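Local coordinates for protein ribose-phosphate pyrophosphokinase (Thermus thermophilus, PDB 7PN0) that probably makes phosphoribosyl pyrophosphate by transferring the diphosphate group of ATP to ribose 5-phosphate, and binds ADP, at residues 284-287 with 288-292. Numbering follows the deposited sequence.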
loop_
_atom_site.group_PDB
_atom_site.type_symbol
_atom_site.label_atom_id
_atom_site.label_comp_id
_atom_site.label_asym_id
_atom_site.label_seq_id
_atom_site.Cartn_x
_atom_site.Cartn_y
_atom_site.Cartn_z
ATOM N N LEU A 284 11.477 31.865 -24.117
ATOM C CA LEU A 284 10.080 31.676 -24.550
ATOM C C LEU A 284 9.298 31.334 -23.276
ATOM O O LEU A 284 9.405 30.186 -22.770
ATOM C CB LEU A 284 9.971 30.548 -25.586
ATOM C CG LEU A 284 11.007 30.530 -26.717
ATOM C CD1 LEU A 284 10.824 29.287 -27.585
ATOM C CD2 LEU A 284 10.918 31.810 -27.573
ATOM N N THR A 285 8.599 32.296 -22.700
ATOM C CA THR A 285 7.990 32.073 -21.366
ATOM C C THR A 285 6.841 31.054 -21.487
ATOM O O THR A 285 6.054 31.102 -22.438
ATOM C CB THR A 285 7.591 33.369 -20.667
ATOM O OG1 THR A 285 7.222 32.874 -19.376
ATOM C CG2 THR A 285 6.478 34.134 -21.343
ATOM N N VAL A 286 6.774 30.122 -20.540
ATOM C CA VAL A 286 5.658 29.148 -20.451
ATOM C C VAL A 286 4.902 29.410 -19.151
ATOM O O VAL A 286 4.009 28.622 -18.836
ATOM C CB VAL A 286 6.165 27.695 -20.559
ATOM C CG1 VAL A 286 6.614 27.386 -21.978
ATOM C CG2 VAL A 286 7.273 27.420 -19.576
ATOM N N ALA A 287 5.196 30.490 -18.439
ATOM C CA ALA A 287 4.396 30.866 -17.242
ATOM C C ALA A 287 2.906 30.962 -17.583
ATOM O O ALA A 287 2.049 30.421 -16.863
ATOM C CB ALA A 287 4.943 32.152 -16.648
ATOM N N PRO A 288 2.487 31.603 -18.707
ATOM C CA PRO A 288 1.064 31.698 -19.014
ATOM C C PRO A 288 0.399 30.349 -19.306
ATOM O O PRO A 288 -0.716 30.134 -18.921
ATOM C CB PRO A 288 0.977 32.598 -20.262
ATOM C CG PRO A 288 2.303 33.371 -20.219
ATOM C CD PRO A 288 3.324 32.387 -19.638
ATOM N N LEU A 289 1.119 29.447 -19.949
ATOM C CA LEU A 289 0.571 28.103 -20.242
ATOM C C LEU A 289 0.480 27.299 -18.949
ATOM O O LEU A 289 -0.547 26.651 -18.720
ATOM C CB LEU A 289 1.428 27.385 -21.272
ATOM C CG LEU A 289 0.898 26.005 -21.680
ATOM C CD1 LEU A 289 -0.542 26.077 -22.190
ATOM C CD2 LEU A 289 1.808 25.369 -22.693
ATOM N N PHE A 290 1.492 27.334 -18.089
ATOM C CA PHE A 290 1.362 26.592 -16.803
ATOM C C PHE A 290 0.211 27.174 -15.974
ATOM O O PHE A 290 -0.562 26.427 -15.353
ATOM C CB PHE A 290 2.677 26.631 -16.028
ATOM C CG PHE A 290 3.618 25.523 -16.404
ATOM C CD1 PHE A 290 4.493 25.640 -17.473
ATOM C CD2 PHE A 290 3.660 24.371 -15.636
ATOM C CE1 PHE A 290 5.372 24.614 -17.793
ATOM C CE2 PHE A 290 4.562 23.373 -15.937
ATOM C CZ PHE A 290 5.393 23.480 -17.028
ATOM N N ALA A 291 0.088 28.505 -15.952
ATOM C CA ALA A 291 -1.013 29.160 -15.208
ATOM C C ALA A 291 -2.377 28.696 -15.747
ATOM O O ALA A 291 -3.245 28.344 -14.941
ATOM C CB ALA A 291 -0.841 30.640 -15.247
ATOM N N GLU A 292 -2.559 28.633 -17.053
ATOM C CA GLU A 292 -3.818 28.181 -17.671
ATOM C C GLU A 292 -4.059 26.718 -17.283
ATOM O O GLU A 292 -5.203 26.388 -16.988
ATOM C CB GLU A 292 -3.805 28.358 -19.188
ATOM C CG GLU A 292 -5.172 28.178 -19.827
ATOM C CD GLU A 292 -6.265 29.032 -19.202
ATOM O OE1 GLU A 292 -5.968 30.189 -18.853
ATOM O OE2 GLU A 292 -7.406 28.521 -19.022
HETATM O O HOH W 1 3.041 30.458 -22.412
#
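Phe-290 lies alongside Val-286, one helical turn back, and the two side chains point the same way. From CB, 3.7 Å from Val-286 O, the Phe-290 chain leads through CG, set beside its own backbone N (chi1 -87°), to a ring whose edge faces that same carbonyl oxygen in plane: CD1 comes within 3.3 Å of Val-286 O. Further out, Phe-290 CE1 meets Val-286 CG2 at 3.8 Å. Val-286 O also accepts a nearly straight bond from Phe-290 N (2.9 Å, 172°), which closes the first turn of the helix whose N-cap is Val-286. Ala-291 N makes the next such backbone bond, to Ala-287 O, at 2.9 Å. Ahead of the turn, Thr-285 OG1 accepts from Ala-287 N at 3.3 Å, an ST turn, and is also hydrogen-bonded to Asp-271, whose carboxylate takes Val-286 N as well. A water donates to Thr-285 O and accepts a weak bond from Leu-289 N. The whole links strand 281-284, outermost in the chain's mixed sheet, to helix 287-299, which carries Phe-290 across to the N-terminal half of the chain, against Ile-18 of helix 12-21 and Leu-124 and Met-126 of strand 122-126.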